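Local structure of F5/8 type C domain protein (Bacteroides ovatus, 4ZRX) at residues A[220-225]-A[246-251]; A[239-244]-A[278-283]. The protein is probably an alpha-L-fucosidase, hydrolysing fucosides with a TIM-barrel catalytic domain, and also carries an F5/8 type C domain that may bind sugars. All blocks are in the same frame, centred on the assembly; numbering follows the deposited sequence.

Contact 1. Residues A[220-225]-A[246-251]; sequences MGDDVR and PGIYAR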
loop_
_atom_site.group_PDB
_atom_site.type_symbol
_atom_site.label_atom_id
_atom_site.label_comp_id
_atom_site.label_asym_id
_atom_site.label_seq_id
_atom_site.Cartn_x
_atom_site.Cartn_y
_atom_site.Cartn_z
HETATM N N MSE A 220 -7.355 -6.317 -14.655
HETATM C CA MSE A 220 -7.609 -6.786 -16.036
HETATM C C MSE A 220 -8.994 -6.242 -16.334
HETATM O O MSE A 220 -10.026 -6.920 -16.242
HETATM C CB MSE A 220 -7.535 -8.311 -16.169
HETATM C CG MSE A 220 -6.208 -8.904 -15.894
HETATM SE SE MSE A 220 -4.760 -8.159 -16.961
HETATM C CE MSE A 220 -5.395 -8.715 -18.653
ATOM N N GLY A 221 -8.990 -4.949 -16.594
ATOM C CA GLY A 221 -10.195 -4.139 -16.767
ATOM C C GLY A 221 -9.747 -2.805 -17.358
ATOM O O GLY A 221 -8.573 -2.479 -17.322
ATOM N N ASP A 222 -10.660 -2.012 -17.909
ATOM C CA ASP A 222 -10.278 -0.674 -18.362
ATOM C C ASP A 222 -10.828 0.431 -17.489
ATOM O O ASP A 222 -10.642 1.625 -17.825
ATOM C CB ASP A 222 -10.698 -0.427 -19.837
ATOM C CG ASP A 222 -12.165 -0.529 -20.073
ATOM O OD1 ASP A 222 -13.001 -0.593 -19.144
ATOM O OD2 ASP A 222 -12.479 -0.487 -21.332
ATOM N N ASP A 223 -11.420 0.091 -16.323
ATOM C CA ASP A 223 -11.892 1.135 -15.398
ATOM C C ASP A 223 -10.840 1.555 -14.370
ATOM O O ASP A 223 -10.810 2.740 -14.016
ATOM C CB ASP A 223 -13.178 0.748 -14.666
ATOM C CG ASP A 223 -14.390 0.712 -15.555
ATOM O OD1 ASP A 223 -14.555 1.711 -16.306
ATOM O OD2 ASP A 223 -15.167 -0.262 -15.422
ATOM N N VAL A 224 -10.086 0.590 -13.856
ATOM C CA VAL A 224 -9.159 0.824 -12.733
ATOM C C VAL A 224 -7.852 0.091 -13.015
ATOM O O VAL A 224 -7.859 -1.084 -13.372
ATOM C CB VAL A 224 -9.774 0.333 -11.437
ATOM C CG1 VAL A 224 -8.800 0.313 -10.242
ATOM C CG2 VAL A 224 -11.011 1.139 -11.012
ATOM N N ARG A 225 -6.744 0.816 -12.839
ATOM C CA ARG A 225 -5.408 0.367 -13.191
ATOM C C ARG A 225 -4.662 -0.015 -11.910
ATOM O O ARG A 225 -4.607 0.762 -10.952
ATOM C CB ARG A 225 -4.673 1.506 -13.924
ATOM C CG ARG A 225 -3.184 1.389 -14.055
ATOM C CD ARG A 225 -2.612 2.461 -14.914
ATOM N NE ARG A 225 -2.876 3.790 -14.409
ATOM C CZ ARG A 225 -2.095 4.520 -13.625
ATOM N NH1 ARG A 225 -0.938 4.064 -13.151
ATOM N NH2 ARG A 225 -2.500 5.722 -13.288
ATOM N N PRO A 246 -5.083 -0.529 -21.299
ATOM C CA PRO A 246 -5.636 -1.628 -20.511
ATOM C C PRO A 246 -5.325 -2.983 -21.082
ATOM O O PRO A 246 -5.476 -3.200 -22.302
ATOM C CB PRO A 246 -7.141 -1.338 -20.494
ATOM C CG PRO A 246 -7.177 0.128 -20.474
ATOM C CD PRO A 246 -6.055 0.573 -21.407
ATOM N N GLY A 247 -4.896 -3.891 -20.208
ATOM C CA GLY A 247 -4.421 -5.207 -20.619
ATOM C C GLY A 247 -5.469 -6.074 -21.299
ATOM O O GLY A 247 -5.141 -7.035 -21.999
ATOM N N ILE A 248 -6.741 -5.752 -21.089
ATOM C CA ILE A 248 -7.815 -6.523 -21.666
ATOM C C ILE A 248 -7.997 -6.298 -23.172
ATOM O O ILE A 248 -8.771 -7.025 -23.788
ATOM C CB ILE A 248 -9.145 -6.285 -20.968
ATOM C CG1 ILE A 248 -9.524 -4.793 -20.967
ATOM C CG2 ILE A 248 -9.093 -6.903 -19.558
ATOM C CD1 ILE A 248 -10.956 -4.587 -20.774
ATOM N N TYR A 249 -7.351 -5.277 -23.725
ATOM C CA TYR A 249 -7.514 -4.970 -25.123
ATOM C C TYR A 249 -6.482 -5.771 -25.883
ATOM O O TYR A 249 -5.336 -5.886 -25.468
ATOM C CB TYR A 249 -7.286 -3.490 -25.395
ATOM C CG TYR A 249 -8.238 -2.542 -24.724
ATOM C CD1 TYR A 249 -9.462 -2.953 -24.187
ATOM C CD2 TYR A 249 -7.922 -1.217 -24.647
ATOM C CE1 TYR A 249 -10.311 -2.019 -23.564
ATOM C CE2 TYR A 249 -8.750 -0.318 -24.057
ATOM C CZ TYR A 249 -9.929 -0.704 -23.523
ATOM O OH TYR A 249 -10.732 0.256 -22.982
ATOM N N ALA A 250 -6.890 -6.330 -27.026
ATOM C CA ALA A 250 -5.980 -7.169 -27.788
ATOM C C ALA A 250 -4.710 -6.400 -28.193
ATOM O O ALA A 250 -3.623 -6.949 -28.211
ATOM C CB ALA A 250 -6.696 -7.664 -29.059
ATOM N N ARG A 251 -4.851 -5.129 -28.536
ATOM C CA ARG A 251 -3.678 -4.292 -28.906
ATOM C C ARG A 251 -2.705 -3.898 -27.774
ATOM O O ARG A 251 -1.632 -3.351 -28.024
ATOM C CB ARG A 251 -4.178 -3.023 -29.553
ATOM C CG ARG A 251 -4.940 -2.061 -28.626
ATOM C CD ARG A 251 -5.643 -1.030 -29.503
ATOM N NE ARG A 251 -6.293 0.071 -28.801
ATOM C CZ ARG A 251 -7.516 0.041 -28.309
ATOM N NH1 ARG A 251 -8.237 -1.071 -28.338
ATOM N NH2 ARG A 251 -8.036 1.121 -27.772
#

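Contact 2. Residues A[239-244]-A[278-283]; sequences WNATVL and TELFWY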
loop_
_atom_site.group_PDB
_atom_site.type_symbol
_atom_site.label_atom_id
_atom_site.label_comp_id
_atom_site.label_asym_id
_atom_site.label_seq_id
_atom_site.Cartn_x
_atom_site.Cartn_y
_atom_site.Cartn_z
ATOM N N TRP A 239 -0.317 10.325 -13.500
ATOM C CA TRP A 239 -1.211 10.649 -14.634
ATOM C C TRP A 239 -2.280 9.567 -14.750
ATOM O O TRP A 239 -1.986 8.423 -15.087
ATOM C CB TRP A 239 -0.430 10.728 -15.940
ATOM C CG TRP A 239 0.324 11.988 -16.052
ATOM C CD1 TRP A 239 1.652 12.154 -15.902
ATOM C CD2 TRP A 239 -0.225 13.304 -16.225
ATOM N NE1 TRP A 239 1.974 13.462 -15.973
ATOM C CE2 TRP A 239 0.849 14.198 -16.180
ATOM C CE3 TRP A 239 -1.510 13.800 -16.404
ATOM C CZ2 TRP A 239 0.696 15.564 -16.293
ATOM C CZ3 TRP A 239 -1.676 15.175 -16.501
ATOM C CH2 TRP A 239 -0.548 16.043 -16.461
ATOM N N ASN A 240 -3.517 9.924 -14.430
ATOM C CA ASN A 240 -4.635 9.022 -14.657
ATOM C C ASN A 240 -5.229 9.152 -16.025
ATOM O O ASN A 240 -6.016 8.310 -16.463
ATOM C CB ASN A 240 -5.621 9.171 -13.521
ATOM C CG ASN A 240 -5.087 8.572 -12.219
ATOM O OD1 ASN A 240 -4.245 7.648 -12.250
ATOM N ND2 ASN A 240 -5.527 9.076 -11.139
ATOM N N ALA A 241 -4.886 10.235 -16.713
ATOM C CA ALA A 241 -5.024 10.326 -18.151
ATOM C C ALA A 241 -3.689 9.749 -18.683
ATOM O O ALA A 241 -2.658 10.414 -18.647
ATOM C CB ALA A 241 -5.202 11.801 -18.603
ATOM N N THR A 242 -3.712 8.489 -19.098
ATOM C CA THR A 242 -2.505 7.707 -19.279
ATOM C C THR A 242 -2.426 7.068 -20.660
ATOM O O THR A 242 -3.461 6.764 -21.320
ATOM C CB THR A 242 -2.373 6.597 -18.173
ATOM O OG1 THR A 242 -1.181 5.869 -18.418
ATOM C CG2 THR A 242 -3.586 5.640 -18.131
ATOM N N VAL A 243 -1.200 6.922 -21.133
ATOM C CA VAL A 243 -0.925 6.206 -22.385
ATOM C C VAL A 243 -0.962 4.682 -22.204
ATOM O O VAL A 243 -0.897 3.925 -23.196
ATOM C CB VAL A 243 0.427 6.622 -22.954
ATOM C CG1 VAL A 243 0.478 8.084 -23.185
ATOM C CG2 VAL A 243 1.598 6.191 -22.058
ATOM N N LEU A 244 -0.959 4.195 -20.950
ATOM C CA LEU A 244 -0.963 2.751 -20.711
ATOM C C LEU A 244 -2.270 2.129 -21.179
ATOM O O LEU A 244 -3.316 2.513 -20.711
ATOM C CB LEU A 244 -0.688 2.420 -19.240
ATOM C CG LEU A 244 -0.473 0.929 -18.916
ATOM C CD1 LEU A 244 0.797 0.363 -19.457
ATOM C CD2 LEU A 244 -0.576 0.728 -17.353
ATOM N N THR A 278 -1.011 7.200 -29.679
ATOM C CA THR A 278 -2.107 7.515 -30.625
ATOM C C THR A 278 -3.459 7.569 -29.919
ATOM O O THR A 278 -4.479 7.794 -30.571
ATOM C CB THR A 278 -2.211 6.424 -31.740
ATOM O OG1 THR A 278 -2.426 5.151 -31.115
ATOM C CG2 THR A 278 -0.951 6.385 -32.589
ATOM N N GLU A 279 -3.491 7.287 -28.606
ATOM C CA GLU A 279 -4.726 7.335 -27.868
ATOM C C GLU A 279 -4.411 7.474 -26.391
ATOM O O GLU A 279 -3.266 7.350 -25.993
ATOM C CB GLU A 279 -5.586 6.110 -28.144
ATOM C CG GLU A 279 -4.917 4.763 -27.919
ATOM C CD GLU A 279 -5.773 3.589 -28.324
ATOM O OE1 GLU A 279 -7.037 3.679 -28.343
ATOM O OE2 GLU A 279 -5.184 2.514 -28.556
ATOM N N LEU A 280 -5.437 7.798 -25.616
ATOM C CA LEU A 280 -5.264 8.073 -24.217
ATOM C C LEU A 280 -6.474 7.581 -23.468
ATOM O O LEU A 280 -7.600 7.597 -23.977
ATOM C CB LEU A 280 -4.967 9.556 -23.964
ATOM C CG LEU A 280 -4.233 9.935 -22.658
ATOM C CD1 LEU A 280 -2.758 9.580 -22.787
ATOM C CD2 LEU A 280 -4.354 11.468 -22.414
ATOM N N PHE A 281 -6.214 7.115 -22.245
ATOM C CA PHE A 281 -7.220 6.436 -21.461
ATOM C C PHE A 281 -7.382 7.095 -20.108
ATOM O O PHE A 281 -6.375 7.390 -19.477
ATOM C CB PHE A 281 -6.860 4.947 -21.255
ATOM C CG PHE A 281 -6.535 4.215 -22.506
ATOM C CD1 PHE A 281 -7.520 3.632 -23.267
ATOM C CD2 PHE A 281 -5.230 4.116 -22.936
ATOM C CE1 PHE A 281 -7.191 2.982 -24.460
ATOM C CE2 PHE A 281 -4.903 3.485 -24.104
ATOM C CZ PHE A 281 -5.889 2.922 -24.862
ATOM N N TRP A 282 -8.633 7.254 -19.620
ATOM C CA TRP A 282 -8.825 7.583 -18.197
ATOM C C TRP A 282 -8.795 6.230 -17.483
ATOM O O TRP A 282 -9.705 5.361 -17.609
ATOM C CB TRP A 282 -10.124 8.350 -17.891
ATOM C CG TRP A 282 -10.080 8.809 -16.452
ATOM C CD1 TRP A 282 -10.470 8.122 -15.374
ATOM C CD2 TRP A 282 -9.499 10.025 -15.957
ATOM N NE1 TRP A 282 -10.141 8.776 -14.231
ATOM C CE2 TRP A 282 -9.584 9.978 -14.554
ATOM C CE3 TRP A 282 -8.931 11.145 -16.557
ATOM C CZ2 TRP A 282 -9.153 11.029 -13.739
ATOM C CZ3 TRP A 282 -8.482 12.196 -15.736
ATOM C CH2 TRP A 282 -8.617 12.117 -14.335
ATOM N N TYR A 283 -7.718 5.999 -16.738
ATOM C CA TYR A 283 -7.422 4.637 -16.223
ATOM C C TYR A 283 -6.657 4.875 -14.955
ATOM O O TYR A 283 -5.444 4.887 -14.950
ATOM C CB TYR A 283 -6.649 3.897 -17.288
ATOM C CG TYR A 283 -6.414 2.409 -17.110
ATOM C CD1 TYR A 283 -7.401 1.566 -16.558
ATOM C CD2 TYR A 283 -5.253 1.819 -17.605
ATOM C CE1 TYR A 283 -7.191 0.213 -16.396
ATOM C CE2 TYR A 283 -5.039 0.421 -17.441
ATOM C CZ TYR A 283 -6.030 -0.366 -16.876
ATOM O OH TYR A 283 -5.853 -1.748 -16.789
HETATM O O HOH W 1 -1.612 5.102 -25.668
#

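Contact 1. Residues A[220-225]-A[246-251]
Tyr249 and Asp222 supply the polar part of this contact. The phenol donates from OH to Asp222 OD2 over 2.5 Å, a short bond that meets the anti lone pair of the oxygen. OD2 lies at the edge of the ring, near its plane, yet the two flat groups are turned 81° against each other. Chi1 of 60° sets Asp222 CG between the backbone N and the carbonyl carbon, and from there OD2 meets the phenol. The second carboxylate oxygen, OD1, forms a salt bridge with Lys10, so each oxygen has its own partner and rotation of the carboxylate is restrained.

Most apolar contacts involve Ile248, which lies against the backbone of 220-222. Its CG2 rests on the peptide following Met220, 3.3 Å from Met220 C, and reaches that side chain at CB. From the same isoleucine, CD1 lies 3.9 Å from Asp222 N. Pro246 CG meets Asp222 CB at 3.6 Å. At the other end, the bent chain of Met220, modelled as selenomethionine, brings CE to 3.7 Å from Gly247 C.

Pro246, Ile248 and Tyr249 are brought together by one short turn. Residues 246-249 form a type I beta turn, closed by Tyr249 N bonding to Pro246 O at 3.1 Å, and Pro246 CB lies over one face of the Tyr249 ring, offset toward the rim. Trp201 of helix 201-211 touches both Met220 and Ile248.

The chemistry implies a join between two loops in which carbon groups pack largely against peptide surface, while a buried carboxylate, bound at both oxygens, probably fixes the position of the tyrosine hydroxyl.

Contact 2. Residues A[239-244]-A[278-283]
Trp282 turns one face of its indole toward Asn240, whose CB stands 4.2 Å from the centroid of the six-membered ring and 20° off the ring normal, a CH-pi contact. The Asn240 carbonyl oxygen lies over a face of the indole, displaced toward the rim, and accepts from Tyr283 N at 2.9 Å. With chi1 -171° (CG anti to the backbone N) and chi2 -87°, the indole turns a face to Asn240. On the same face of the sheet, Ala241 CB meets Leu280 CD2.

Phe281 presents its edge to the carbonyl oxygens of Thr242 and Val243, while its CD2 comes to 3.3 Å from Leu244 O. Thr242 CG2 lies at the edge of the Tyr283 ring and touches CB of that tyrosine at 3.6 Å, the two side chains crossing obliquely.

The pairing is antiparallel: Thr242 N donates to Phe281 O and Phe281 N to Thr242 O, both at 2.9 Å, a hydrogen-bonded pair, and Ala241 with Trp282 is a non-hydrogen-bonded one. It attaches the short strand 241-242 to strand 279-290, which also pairs with strands 11-13 and 324-328 in the main sheet of the TIM-barrel domain.

Leu280 lays its two methyls against the opposing chain, CD1 3.3 Å from Thr242 O and 3.6 Å from Val243 CG1. An alanine here would probably leave a gap over the Thr242 backbone and deprive Val243 CG1 and Ala241 CB of their leucine methyl partners. Thr242 OG1 accepts from Leu244 N at 3.0 Å, an ST turn, and the same hydroxyl is hydrogen-bonded to Leu268 O. A water donates to both Val243 O and Glu279 O.

How the contacts relate
The centres of the two contacts lie about 11 Å apart on the same side of the chain's centre, and all four segments belong to the alpha-L-fucosidase part of the protein. Along the chain they alternate: 220-225, 239-244, 246-251, 278-283. Contact 1 joins the loop following strand 216-219 to the loop preceding helix 252-259; contact 2 is strand pairing at the start of strand 279-290. Direct bonds connect them. Arg251 NE forms a salt bridge with Glu279 OE2 at 2.7 Å, and Arg225 NE probably donates to Tyr283 O, while Pro246 packs on Phe281 and Tyr283. Both contacts therefore adjoin strand 279-290, so the two loops and the short strand 241-242 are joined to the same strand of the barrel domain.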